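Local coordinates for protein carbohydrate deacetylase Agd3 (Neosartorya fumigata, PDB 6NWZ) that removes acetyl groups from the fungal exopolysaccharide galactosaminogalactan, probably by metal-dependent hydrolysis, a step required for Aspergillus fumigatus biofilm formation, at residues S198-V202 with M212-I216; W351-T357 with K405-F409. All blocks are in the same frame, centred on the assembly; numbering follows the deposited sequence.

Contact 1: residues S198-V202 with M212-I216; sequences STAAV and MAFFI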
ATOM      1  N   SER A 198     -12.155 -18.176  23.696  1.00 36.63           N
ATOM      2  CA  SER A 198     -11.295 -19.324  23.449  1.00 37.16           C
ATOM      3  C   SER A 198      -9.978 -18.838  22.862  1.00 37.92           C
ATOM      4  O   SER A 198      -9.851 -17.690  22.426  1.00 32.82           O
ATOM      5  CB  SER A 198     -11.966 -20.337  22.517  1.00 26.65           C
ATOM      6  OG  SER A 198     -12.314 -19.735  21.284  1.00 46.10           O
ATOM      7  N   THR A 199      -9.003 -19.743  22.839  1.00 40.75           N
ATOM      8  CA  THR A 199      -7.658 -19.418  22.386  1.00 40.76           C
ATOM      9  C   THR A 199      -7.577 -19.454  20.866  1.00 34.73           C
ATOM     10  O   THR A 199      -8.030 -20.410  20.230  1.00 38.33           O
ATOM     11  CB  THR A 199      -6.651 -20.395  22.985  1.00 43.94           C
ATOM     12  OG1 THR A 199      -6.596 -20.211  24.405  1.00 44.92           O
ATOM     13  CG2 THR A 199      -5.276 -20.169  22.385  1.00 31.23           C
ATOM     14  N   ALA A 200      -6.979 -18.415  20.285  1.00 29.71           N
ATOM     15  CA  ALA A 200      -6.831 -18.309  18.842  1.00 25.75           C
ATOM     16  C   ALA A 200      -5.397 -18.434  18.361  1.00 30.13           C
ATOM     17  O   ALA A 200      -5.177 -18.912  17.248  1.00 22.99           O
ATOM     18  CB  ALA A 200      -7.400 -16.976  18.349  1.00 24.45           C
ATOM     19  N   ALA A 201      -4.420 -18.013  19.160  1.00 33.90           N
ATOM     20  CA  ALA A 201      -3.021 -18.161  18.792  1.00 34.16           C
ATOM     21  C   ALA A 201      -2.197 -18.265  20.067  1.00 30.55           C
ATOM     22  O   ALA A 201      -2.555 -17.696  21.101  1.00 33.47           O
ATOM     23  CB  ALA A 201      -2.536 -16.996  17.918  1.00 22.53           C
ATOM     24  N   VAL A 202      -1.095 -19.012  19.987  1.00 30.71           N
ATOM     25  CA  VAL A 202      -0.263 -19.310  21.144  1.00 37.85           C
ATOM     26  C   VAL A 202       1.201 -19.098  20.782  1.00 32.69           C
ATOM     27  O   VAL A 202       1.571 -18.984  19.613  1.00 37.77           O
ATOM     28  CB  VAL A 202      -0.468 -20.749  21.667  1.00 34.69           C
ATOM     29  CG1 VAL A 202      -1.899 -20.963  22.122  1.00 24.72           C
ATOM     30  CG2 VAL A 202      -0.082 -21.773  20.605  1.00 30.06           C
ATOM     31  N   MET A 212       5.402 -20.125  17.357  1.00 23.33           N
ATOM     32  CA  MET A 212       4.167 -19.349  17.361  1.00 21.46           C
ATOM     33  C   MET A 212       3.173 -20.048  16.441  1.00 35.53           C
ATOM     34  O   MET A 212       3.474 -20.287  15.266  1.00 47.27           O
ATOM     35  CB  MET A 212       4.416 -17.902  16.919  1.00 23.09           C
ATOM     36  CG  MET A 212       3.142 -17.081  16.748  1.00 29.80           C
ATOM     37  SD  MET A 212       3.398 -15.331  16.370  1.00 37.76           S
ATOM     38  CE  MET A 212       4.000 -14.707  17.934  1.00 22.40           C
ATOM     39  N   ALA A 213       2.000 -20.386  16.980  1.00 29.47           N
ATOM     40  CA  ALA A 213       1.006 -21.189  16.277  1.00 32.28           C
ATOM     41  C   ALA A 213      -0.309 -20.430  16.182  1.00 29.08           C
ATOM     42  O   ALA A 213      -0.818 -19.932  17.191  1.00 35.26           O
ATOM     43  CB  ALA A 213       0.782 -22.534  16.977  1.00 21.78           C
ATOM     44  N   PHE A 214      -0.863 -20.367  14.973  1.00 32.59           N
ATOM     45  CA  PHE A 214      -2.134 -19.703  14.706  1.00 32.67           C
ATOM     46  C   PHE A 214      -3.180 -20.754  14.350  1.00 33.23           C
ATOM     47  O   PHE A 214      -3.032 -21.471  13.354  1.00 46.22           O
ATOM     48  CB  PHE A 214      -1.995 -18.686  13.573  1.00 35.31           C
ATOM     49  CG  PHE A 214      -1.355 -17.385  13.988  1.00 32.19           C
ATOM     50  CD1 PHE A 214       0.021 -17.247  14.002  1.00 27.37           C
ATOM     51  CD2 PHE A 214      -2.135 -16.295  14.345  1.00 24.63           C
ATOM     52  CE1 PHE A 214       0.610 -16.053  14.374  1.00 31.73           C
ATOM     53  CE2 PHE A 214      -1.553 -15.098  14.720  1.00 22.80           C
ATOM     54  CZ  PHE A 214      -0.178 -14.976  14.735  1.00 31.99           C
ATOM     55  N   PHE A 215      -4.235 -20.839  15.158  1.00 30.34           N
ATOM     56  CA  PHE A 215      -5.345 -21.763  14.927  1.00 27.93           C
ATOM     57  C   PHE A 215      -6.392 -21.185  13.983  1.00 40.98           C
ATOM     58  O   PHE A 215      -7.597 -21.355  14.194  1.00 42.66           O
ATOM     59  CB  PHE A 215      -5.974 -22.145  16.263  1.00 24.15           C
ATOM     60  CG  PHE A 215      -4.995 -22.706  17.257  1.00 25.68           C
ATOM     61  CD1 PHE A 215      -4.056 -23.649  16.870  1.00 26.48           C
ATOM     62  CD2 PHE A 215      -5.007 -22.279  18.577  1.00 33.66           C
ATOM     63  CE1 PHE A 215      -3.149 -24.164  17.785  1.00 23.71           C
ATOM     64  CE2 PHE A 215      -4.103 -22.789  19.497  1.00 33.41           C
ATOM     65  CZ  PHE A 215      -3.174 -23.733  19.098  1.00 37.09           C
ATOM     66  N   ILE A 216      -5.956 -20.489  12.933  1.00 33.87           N
ATOM     67  CA  ILE A 216      -6.856 -19.880  11.962  1.00 25.87           C
ATOM     68  C   ILE A 216      -6.148 -19.872  10.615  1.00 34.08           C
ATOM     69  O   ILE A 216      -4.918 -19.799  10.544  1.00 39.04           O
ATOM     70  CB  ILE A 216      -7.280 -18.455  12.400  1.00 29.01           C
ATOM     71  CG1 ILE A 216      -8.244 -17.835  11.391  1.00 27.30           C
ATOM     72  CG2 ILE A 216      -6.062 -17.556  12.607  1.00 27.45           C
ATOM     73  CD1 ILE A 216      -8.790 -16.499  11.826  1.00 30.90           C
TER
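V202 and A213 face each other as a hydrogen-bonded antiparallel pair near one end of this contact, in a beta hairpin whose short strand segments have N-to-C directions 151° apart, close to antiparallel. Two backbone bonds close the pair: V202 N to A213 O and A213 N to V202 O, both 3.0 Å. A third bond, F215 N to A200 O, is also 3.0 Å long, but it stands alone at its level. This fits the backbone there, where A200 and F215 both depart from extended psi values and the second strand gives way to a loop. Between these levels lies the non-hydrogen-bonded pair A201–F214. Here A201 CA lies 3.2 Å from A213 O, a CA-H...O contact.

Side-chain packing differs on the two faces. On the face carrying A201 and F214, A201 CB sits 4.1 Å from the centroid of the F214 ring and 27° off its normal, a CH-pi contact made over the ring face rather than at its edge. On the face carrying V202 and A213, the valine uses both branches: CG2 meets A213 CB at 3.8 Å, while CG1, placed beside the backbone N by a chi1 of -62°, reaches F215 CE2 at 3.9 Å. V202 and F215 cross at about a right angle, and T199 CG2 approaches the same CE2 at 4.1 Å.

The T199 hydroxyl turns to E184 of strand 182-188, which flanks strand 198-206 and is joined to it by backbone hydrogen bonds between A200 and A186 and between A201 and I185. Beyond the other strand, M212 is bonded through its backbone to M116 of strand 115-119, and its side chain packs on W233 and W236 of helix 224-237.

Contact 2: residues W351-T357 with K405-F409; sequences WPSTPTT and KEISF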
ATOM      1  N   TRP A 351      -6.388  19.979 -31.491  1.00 54.62           N
ATOM      2  CA  TRP A 351      -6.140  21.315 -30.974  1.00 58.41           C
ATOM      3  C   TRP A 351      -6.405  22.367 -32.050  1.00 64.94           C
ATOM      4  O   TRP A 351      -6.144  22.125 -33.234  1.00 54.62           O
ATOM      5  CB  TRP A 351      -4.701  21.434 -30.473  1.00 50.16           C
ATOM      6  CG  TRP A 351      -4.525  21.025 -29.040  1.00 55.31           C
ATOM      7  CD1 TRP A 351      -4.822  19.812 -28.491  1.00 52.87           C
ATOM      8  CD2 TRP A 351      -4.004  21.830 -27.976  1.00 46.40           C
ATOM      9  NE1 TRP A 351      -4.526  19.816 -27.150  1.00 54.90           N
ATOM     10  CE2 TRP A 351      -4.020  21.042 -26.811  1.00 51.87           C
ATOM     11  CE3 TRP A 351      -3.528  23.142 -27.897  1.00 46.48           C
ATOM     12  CZ2 TRP A 351      -3.577  21.523 -25.579  1.00 49.16           C
ATOM     13  CZ3 TRP A 351      -3.089  23.617 -26.677  1.00 50.23           C
ATOM     14  CH2 TRP A 351      -3.117  22.810 -25.533  1.00 43.14           C
ATOM     15  N   PRO A 352      -6.934  23.532 -31.675  1.00 73.78           N
ATOM     16  CA  PRO A 352      -7.031  24.634 -32.636  1.00 69.79           C
ATOM     17  C   PRO A 352      -5.654  25.009 -33.153  1.00 74.21           C
ATOM     18  O   PRO A 352      -4.665  24.996 -32.416  1.00 77.79           O
ATOM     19  CB  PRO A 352      -7.654  25.771 -31.818  1.00 63.92           C
ATOM     20  CG  PRO A 352      -8.376  25.086 -30.713  1.00 80.06           C
ATOM     21  CD  PRO A 352      -7.550  23.873 -30.384  1.00 80.43           C
ATOM     22  N   SER A 353      -5.597  25.339 -34.441  1.00 73.98           N
ATOM     23  CA  SER A 353      -4.326  25.674 -35.065  1.00 76.96           C
ATOM     24  C   SER A 353      -3.774  27.012 -34.594  1.00 86.99           C
ATOM     25  O   SER A 353      -2.559  27.223 -34.670  1.00 77.47           O
ATOM     26  CB  SER A 353      -4.489  25.678 -36.584  1.00 76.87           C
ATOM     27  OG  SER A 353      -5.619  26.445 -36.960  1.00 78.36           O
ATOM     28  N   THR A 354      -4.632  27.917 -34.091  1.00 98.02           N
ATOM     29  CA  THR A 354      -4.165  29.273 -33.801  1.00 91.73           C
ATOM     30  C   THR A 354      -3.237  29.319 -32.590  1.00 90.00           C
ATOM     31  O   THR A 354      -2.091  29.781 -32.732  1.00108.17           O
ATOM     32  CB  THR A 354      -5.359  30.224 -33.669  1.00 84.38           C
ATOM     33  N   PRO A 355      -3.640  28.863 -31.379  1.00 60.14           N
ATOM     34  CA  PRO A 355      -2.701  28.941 -30.248  1.00 51.62           C
ATOM     35  C   PRO A 355      -1.620  27.872 -30.325  1.00 65.98           C
ATOM     36  O   PRO A 355      -1.868  26.703 -30.014  1.00 70.80           O
ATOM     37  CB  PRO A 355      -3.599  28.749 -29.014  1.00 49.17           C
ATOM     38  CG  PRO A 355      -5.021  28.789 -29.524  1.00 64.85           C
ATOM     39  CD  PRO A 355      -4.939  28.320 -30.944  1.00 57.36           C
ATOM     40  N   THR A 356      -0.417  28.261 -30.750  1.00 68.81           N
ATOM     41  CA  THR A 356       0.701  27.329 -30.829  1.00 65.41           C
ATOM     42  C   THR A 356       1.519  27.281 -29.547  1.00 63.94           C
ATOM     43  O   THR A 356       2.274  26.324 -29.345  1.00 66.61           O
ATOM     44  CB  THR A 356       1.621  27.694 -32.003  1.00 68.24           C
ATOM     45  OG1 THR A 356       2.197  28.988 -31.787  1.00 82.22           O
ATOM     46  CG2 THR A 356       0.838  27.711 -33.306  1.00 57.00           C
ATOM     47  N   THR A 357       1.372  28.281 -28.682  1.00 63.60           N
ATOM     48  CA  THR A 357       2.111  28.369 -27.432  1.00 63.49           C
ATOM     49  C   THR A 357       1.205  29.011 -26.390  1.00 59.23           C
ATOM     50  O   THR A 357       0.364  29.851 -26.722  1.00 64.62           O
ATOM     51  CB  THR A 357       3.410  29.173 -27.623  1.00 66.70           C
ATOM     52  OG1 THR A 357       4.328  28.410 -28.415  1.00 80.77           O
ATOM     53  CG2 THR A 357       4.067  29.521 -26.292  1.00 56.63           C
ATOM     54  N   LYS A 405       1.333  19.474 -26.721  1.00 57.59           N
ATOM     55  CA  LYS A 405       0.732  20.687 -26.187  1.00 53.46           C
ATOM     56  C   LYS A 405      -0.039  20.420 -24.899  1.00 57.40           C
ATOM     57  O   LYS A 405      -0.101  21.294 -24.028  1.00 48.17           O
ATOM     58  CB  LYS A 405      -0.170  21.329 -27.243  1.00 48.29           C
ATOM     59  CG  LYS A 405       0.597  21.821 -28.466  1.00 48.46           C
ATOM     60  CD  LYS A 405      -0.258  22.684 -29.377  1.00 51.87           C
ATOM     61  CE  LYS A 405      -1.200  21.847 -30.226  1.00 61.88           C
ATOM     62  NZ  LYS A 405      -0.487  20.989 -31.216  1.00 58.74           N
ATOM     63  N   GLU A 406      -0.613  19.222 -24.750  1.00 54.70           N
ATOM     64  CA  GLU A 406      -1.297  18.880 -23.505  1.00 49.80           C
ATOM     65  C   GLU A 406      -0.359  18.987 -22.309  1.00 48.40           C
ATOM     66  O   GLU A 406      -0.772  19.408 -21.222  1.00 49.25           O
ATOM     67  CB  GLU A 406      -1.883  17.471 -23.596  1.00 53.47           C
ATOM     68  CG  GLU A 406      -3.121  17.357 -24.463  1.00 52.60           C
ATOM     69  CD  GLU A 406      -4.323  18.037 -23.847  1.00 56.76           C
ATOM     70  OE1 GLU A 406      -5.045  18.747 -24.581  1.00 56.45           O
ATOM     71  OE2 GLU A 406      -4.542  17.865 -22.628  1.00 54.45           O
ATOM     72  N   ILE A 407       0.903  18.613 -22.489  1.00 51.55           N
ATOM     73  CA  ILE A 407       1.888  18.660 -21.410  1.00 46.75           C
ATOM     74  C   ILE A 407       2.510  20.045 -21.286  1.00 50.61           C
ATOM     75  O   ILE A 407       2.526  20.637 -20.204  1.00 49.69           O
ATOM     76  CB  ILE A 407       2.969  17.581 -21.634  1.00 39.86           C
ATOM     77  CG1 ILE A 407       2.338  16.193 -21.733  1.00 39.71           C
ATOM     78  CG2 ILE A 407       4.006  17.622 -20.521  1.00 39.03           C
ATOM     79  CD1 ILE A 407       1.578  15.785 -20.492  1.00 38.05           C
ATOM     80  N   SER A 408       3.024  20.586 -22.393  1.00 54.19           N
ATOM     81  CA  SER A 408       3.787  21.829 -22.327  1.00 52.32           C
ATOM     82  C   SER A 408       2.921  23.008 -21.897  1.00 56.27           C
ATOM     83  O   SER A 408       3.373  23.864 -21.126  1.00 55.33           O
ATOM     84  CB  SER A 408       4.441  22.101 -23.678  1.00 46.96           C
ATOM     85  OG  SER A 408       3.530  21.861 -24.735  1.00 72.85           O
ATOM     86  N   PHE A 409       1.682  23.084 -22.390  1.00 48.38           N
ATOM     87  CA  PHE A 409       0.812  24.189 -21.999  1.00 48.13           C
ATOM     88  C   PHE A 409       0.539  24.166 -20.503  1.00 48.71           C
ATOM     89  O   PHE A 409       0.592  25.204 -19.835  1.00 52.94           O
ATOM     90  CB  PHE A 409      -0.502  24.134 -22.777  1.00 50.17           C
ATOM     91  CG  PHE A 409      -0.453  24.820 -24.113  1.00 49.20           C
ATOM     92  CD1 PHE A 409       0.464  24.433 -25.077  1.00 44.94           C
ATOM     93  CD2 PHE A 409      -1.345  25.839 -24.415  1.00 59.64           C
ATOM     94  CE1 PHE A 409       0.499  25.059 -26.310  1.00 58.20           C
ATOM     95  CE2 PHE A 409      -1.315  26.469 -25.649  1.00 45.75           C
ATOM     96  CZ  PHE A 409      -0.393  26.076 -26.596  1.00 50.23           C
TER
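W351 of the loop segment lays its indole against the side of the helix formed by K405, E406 and F409, each of which meets a different part of the ring. K405 CB stands over one face, 3.6 Å from the centroid of the six-membered ring and 5° off its normal, a CH-pi contact. Bends at chi3 (-78°) and chi4 carry the lysine back along that face, so that its CE meets W351 CB at 3.5 Å. The far edge of the indole points into the face of F409 in an edge-to-face (T-shaped) pair: the centroids are 4.6 Å apart, the planes 72° apart, and W351 CZ3 lies above the centre of the phenylalanine ring. At the pyrrole edge, W351 NE1 donates to E406 OE1 at 2.8 Å, meeting the anti lone pair with the oxygen close to the indole plane; this short bond is clearly bent, and E393 OE1 is a weak second partner.

The receiving helix, 400-417, belongs to the deacetylase domain and lies between parallel strands 384-387 and 424-426 in the sequence. T356 C abuts the edge of the F409 ring, 3.7 Å from its CZ. K405 NZ turns to A401 O one helical turn earlier. T391 OG1 shares E406 OE1 with the indole, and the glutamate side chain comes within about 6 Å of that of H392, which together with H388 and D256 binds zinc.

Contact 1 closes before contact 2 opens along the chain, and the two lie on opposite sides of its centre, with their own centres 64 Å apart and their nearest atoms about 47 Å apart. They share no sheet or helix. Residues 198-202 and 212-216 pair two neighbouring strands in the CBM87 part of the chain, whereas residues 351-357 and 405-409 bring a loop onto a helix of the deacetylase domain, across a gap of 47 residues. The first is thus local hairpin pairing in a probable carbohydrate-binding module; the second is a longer-range closure near a zinc site in the catalytic domain. That is consistent with each contact serving its own module.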